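Local coordinates for protein pseudopilin EpsI (Vibrio vulnificus, PDB 2RET) that pairs with EpsJ as a minor pseudopilin of the type II secretion system, which probably drives secretion of proteases and toxins from the periplasm, at the interface of chains A and B. Residues are numbered along the deposited sequence; one frame, centred on the assembly and turned at random. Chains: chain A, Pseudopilin EpsI; chain B, EpsJ.

Contact 1: the interface of chains A and B. Residues chain A 22-23, 26-27, 30; chain B 148, 163-164, 166.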
# COMPACT_ATOMS: atom_id res chain seq x y z
N ASP A 22 -8.21 18.59 -17.60
CA ASP A 22 -7.30 17.53 -17.23
C ASP A 22 -5.83 17.93 -17.34
O ASP A 22 -5.04 17.55 -16.49
CB ASP A 22 -7.56 16.26 -18.04
CG ASP A 22 -8.76 15.46 -17.53
OD1 ASP A 22 -9.26 15.73 -16.40
OD2 ASP A 22 -9.24 14.56 -18.28
N ASN A 23 -5.47 18.64 -18.40
CA ASN A 23 -4.09 19.09 -18.60
C ASN A 23 -3.68 20.06 -17.52
O ASN A 23 -2.56 20.01 -17.03
CB ASN A 23 -3.89 19.71 -20.00
CG ASN A 23 -4.03 18.67 -21.14
OD1 ASN A 23 -3.93 17.46 -20.92
ND2 ASN A 23 -4.25 19.15 -22.36
N ALA A 26 -3.29 18.29 -14.00
CA ALA A 26 -1.99 17.64 -13.99
C ALA A 26 -0.86 18.62 -13.63
O ALA A 26 -0.03 18.34 -12.78
CB ALA A 26 -1.74 16.97 -15.34
N MSE A 27 -0.88 19.81 -14.24
CA MSE A 27 0.11 20.86 -13.91
C MSE A 27 0.07 21.30 -12.45
O MSE A 27 1.11 21.47 -11.84
CB MSE A 27 -0.02 22.05 -14.84
CG MSE A 27 0.16 21.66 -16.31
SE MSE A 27 1.90 20.83 -16.73
CE MSE A 27 1.94 19.11 -15.82
N LEU A 30 1.69 18.42 -10.27
CA LEU A 30 3.17 18.44 -10.25
C LEU A 30 3.75 19.21 -9.05
O LEU A 30 4.81 18.83 -8.53
CB LEU A 30 3.76 19.05 -11.53
CG LEU A 30 4.08 18.17 -12.73
CD1 LEU A 30 4.63 19.04 -13.85
CD2 LEU A 30 5.08 17.12 -12.38
N ALA B 148 6.30 14.12 -15.83
CA ALA B 148 5.11 14.26 -16.68
C ALA B 148 5.46 14.01 -18.16
O ALA B 148 6.59 14.13 -18.59
CB ALA B 148 4.48 15.64 -16.52
N ARG B 163 -2.73 15.61 -24.42
CA ARG B 163 -2.99 15.20 -23.03
C ARG B 163 -1.68 15.06 -22.22
O ARG B 163 -0.72 14.49 -22.68
CB ARG B 163 -3.81 13.89 -22.95
CG ARG B 163 -5.32 14.08 -23.22
CD ARG B 163 -6.09 14.74 -22.05
NE ARG B 163 -6.14 13.83 -20.90
CZ ARG B 163 -5.42 13.94 -19.79
NH1 ARG B 163 -5.55 12.98 -18.87
NH2 ARG B 163 -4.60 14.96 -19.57
N THR B 164 -1.67 15.63 -21.02
CA THR B 164 -0.58 15.59 -20.08
C THR B 164 -0.86 14.61 -18.96
O THR B 164 -1.90 14.70 -18.32
CB THR B 164 -0.41 16.98 -19.40
OG1 THR B 164 -0.14 17.96 -20.42
CG2 THR B 164 0.74 16.96 -18.38
N LEU B 166 0.83 12.46 -15.45
CA LEU B 166 1.90 12.38 -14.45
C LEU B 166 2.32 10.94 -14.25
O LEU B 166 1.53 10.06 -14.43
CB LEU B 166 1.48 12.97 -13.11
CG LEU B 166 0.99 14.43 -13.10
CD1 LEU B 166 0.94 14.92 -11.65
CD2 LEU B 166 1.83 15.34 -13.95
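A:Asn23, A:Ala26 and A:Leu30 lie at helical phi/psi values along helix 8-30 of EpsI and meet the extended strand 159-166 of EpsJ, which presents B:Arg163, B:Thr164 and B:Leu166. Both proteins are type II secretion pseudopilins, and helix 8-30 is the soluble part of the long N-terminal helix typical of the family, here docked against the partner's sheet.

The polar centre is the side-chain amide of A:Asn23, whose carbonyl oxygen OD1 accepts from both B:Thr164 and B:Arg163. The backbone amide N of B:Thr164 approaches OD1 of A:Asn23 at 2.9 Å from above the carbonyl plane, 48° out of it. The guanidinium NH2 of B:Arg163 reaches the same OD1 at 2.9 Å and stays much nearer that plane, tilted by 20°. Seen from the arginine, OD1 sits at the guanidinium edge, in its plane. Bends at chi2 and chi3 turn the B:Arg163 chain alongside its own strand, towards B:Thr164, where NH2 also donates to the backbone O of B:Thr164 at 3.0 Å. That second bond is more bent, but it probably helps fix the guanidinium's rotation.

One face of the same guanidinium is capped by A:Asp22, whose CB stands over its centre, 3.6 Å from CZ of B:Arg163. The carboxylate plane is 52° from that of the guanidinium and its oxygens make no salt bridge: OD2 of A:Asp22 stays 4.1 Å from NH1 of B:Arg163, so any attraction is probably long-range electrostatics.

Further along the helix the contact becomes apolar. The methyl CG2 of B:Thr164, anti to its backbone N, points at the selenomethionine A:Met27 and touches CE at 3.5 Å, the two side chains crossing at about a right angle. B:Leu166 pushes both methyl branches towards the backbone O of A:Ala26, while its CD2 also packs on CG of A:Leu30 at 3.8 Å.

Contact 2: the interface of chains A and B. Residues chain A 15-16, 19, 23, 44-45; chain B 21, 25, 161-163.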
# COMPACT_ATOMS: atom_id res chain seq x y z
N MSE A 15 -15.94 17.96 -24.66
CA MSE A 15 -14.85 17.04 -24.68
C MSE A 15 -13.50 17.77 -24.70
O MSE A 15 -12.59 17.42 -23.97
CB MSE A 15 -14.99 16.16 -25.92
CG MSE A 15 -13.89 15.14 -26.07
SE MSE A 15 -14.23 13.94 -27.57
CE MSE A 15 -16.19 14.15 -27.83
N PHE A 16 -13.39 18.78 -25.53
CA PHE A 16 -12.17 19.53 -25.63
C PHE A 16 -11.90 20.42 -24.42
O PHE A 16 -10.75 20.46 -23.98
CB PHE A 16 -12.14 20.34 -26.91
CG PHE A 16 -12.22 19.50 -28.17
CD1 PHE A 16 -11.56 18.28 -28.26
CD2 PHE A 16 -12.93 19.95 -29.28
CE1 PHE A 16 -11.64 17.52 -29.41
CE2 PHE A 16 -12.99 19.20 -30.44
CZ PHE A 16 -12.36 17.99 -30.51
N MSE A 19 -10.60 18.08 -21.82
CA MSE A 19 -9.21 17.81 -22.08
C MSE A 19 -8.28 18.86 -21.47
O MSE A 19 -7.32 18.51 -20.83
CB MSE A 19 -8.95 17.69 -23.57
CG MSE A 19 -9.46 16.39 -24.18
SE MSE A 19 -8.95 16.21 -26.06
CE MSE A 19 -7.05 15.68 -25.89
N ASN A 23 -5.47 18.64 -18.40
CA ASN A 23 -4.09 19.09 -18.60
C ASN A 23 -3.68 20.06 -17.52
O ASN A 23 -2.56 20.01 -17.03
CB ASN A 23 -3.89 19.71 -20.00
CG ASN A 23 -4.03 18.67 -21.14
OD1 ASN A 23 -3.93 17.46 -20.92
ND2 ASN A 23 -4.25 19.15 -22.36
N LEU A 44 -6.27 24.15 -28.19
CA LEU A 44 -6.59 22.75 -28.36
C LEU A 44 -7.71 22.66 -29.36
O LEU A 44 -8.71 23.37 -29.20
CB LEU A 44 -7.00 22.10 -27.02
CG LEU A 44 -7.09 20.57 -26.93
CD1 LEU A 44 -6.54 20.02 -25.61
CD2 LEU A 44 -8.47 20.10 -27.14
N ALA A 45 -7.54 21.77 -30.36
CA ALA A 45 -8.46 21.60 -31.47
C ALA A 45 -8.76 22.90 -32.18
O ALA A 45 -9.88 23.12 -32.57
CB ALA A 45 -9.76 20.92 -31.04
N LEU B 21 -13.11 9.21 -31.00
CA LEU B 21 -12.12 9.97 -30.25
C LEU B 21 -12.25 9.77 -28.75
O LEU B 21 -11.28 9.62 -28.07
CB LEU B 21 -12.28 11.45 -30.57
CG LEU B 21 -11.29 12.43 -29.96
CD1 LEU B 21 -9.82 11.88 -30.05
CD2 LEU B 21 -11.43 13.81 -30.63
N LEU B 25 -9.33 8.24 -26.28
CA LEU B 25 -8.83 8.98 -25.12
C LEU B 25 -8.93 8.14 -23.87
O LEU B 25 -8.08 8.25 -22.98
CB LEU B 25 -9.62 10.28 -24.92
CG LEU B 25 -9.37 11.45 -25.90
CD1 LEU B 25 -10.29 12.60 -25.58
CD2 LEU B 25 -7.94 11.91 -25.87
N ILE B 161 -4.42 18.14 -30.68
CA ILE B 161 -4.96 17.99 -29.32
C ILE B 161 -3.87 17.29 -28.49
O ILE B 161 -3.13 16.47 -29.02
CB ILE B 161 -6.30 17.20 -29.32
CG1 ILE B 161 -6.11 15.75 -29.80
CG2 ILE B 161 -7.30 17.84 -30.24
CD1 ILE B 161 -7.27 14.77 -29.51
N ALA B 162 -3.80 17.58 -27.20
CA ALA B 162 -2.75 17.09 -26.33
C ALA B 162 -3.31 16.68 -24.97
O ALA B 162 -4.25 17.31 -24.46
CB ALA B 162 -1.68 18.15 -26.16
N ARG B 163 -2.73 15.61 -24.42
CA ARG B 163 -2.99 15.20 -23.03
C ARG B 163 -1.68 15.06 -22.22
O ARG B 163 -0.72 14.49 -22.68
CB ARG B 163 -3.81 13.89 -22.95
CG ARG B 163 -5.32 14.08 -23.22
CD ARG B 163 -6.09 14.74 -22.05
NE ARG B 163 -6.14 13.83 -20.90
CZ ARG B 163 -5.42 13.94 -19.79
NH1 ARG B 163 -5.55 12.98 -18.87
NH2 ARG B 163 -4.60 14.96 -19.57
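Selenomethionine A:Met19, on helix 8-30 of EpsI, reaches with its terminal methyl between B:Ile161 on strand 159-166 and B:Leu25 on helix 10-32 of EpsJ, making the apolar core of this pseudopilin helix-packing site. It has 90 Å² of its surface hidden by the partner. Its chain runs extended through chi2 and bends at chi3 (78°), which lays CE over the strand. There CE of A:Met19 meets the aliphatic CG of B:Arg163 at 3.6 Å and the CD1 methyl of B:Ile161 at 3.7 Å. From the helix side, B:Leu25 crosses A:Met19 at about a right angle and divides its branches: CD1 lies 3.9 Å from SE of A:Met19, while CD2 takes the methyl.

Smaller apolar contacts flank this core. Towards the N-terminal end of the EpsI helix, B:Leu21 directs CD2 to CE1 on the rim of the A:Phe16 ring, 3.9 Å away, and also meets the selenium of A:Met15. The ring itself is backed within EpsI, with CB of A:Ala45 over the centre of one face and SE of A:Met19 at its edge. On the strand side, the CG2 branch of B:Ile161 packs against CD2 of A:Leu44 at 4.0 Å and against A:Ala45.

Polar contact comes through the amide nitrogen of A:Asn23, whose oxygen is held by B:Arg163. ND2 of A:Asn23 donates to the backbone O of B:Ala162 at 2.8 Å in a nearly straight bond, 171° at the hydrogen. This acceptor lies in the asparagine's amide plane, whereas ND2 stands 48° out of the B:Ala162 carbonyl plane.

The C-alpha centres of contact 1 and contact 2 lie about 12 Å apart along one continuous interface, and both use helix 8-30 of EpsI and strand 159-166 of EpsJ. A:Asn23 and B:Arg163 belong to both, joining a largely apolar region towards the N-terminal end of the EpsI helix to a mixed one towards its C-terminal end. Contact 2 also draws in helix 10-32 of EpsJ and, from EpsI, the end of strand 38-44 and the loop residue after it. This shared polar junction may set the register of helix against strand in the EpsI–EpsJ pair, a binary complex that plausibly forms part of the pseudopilus.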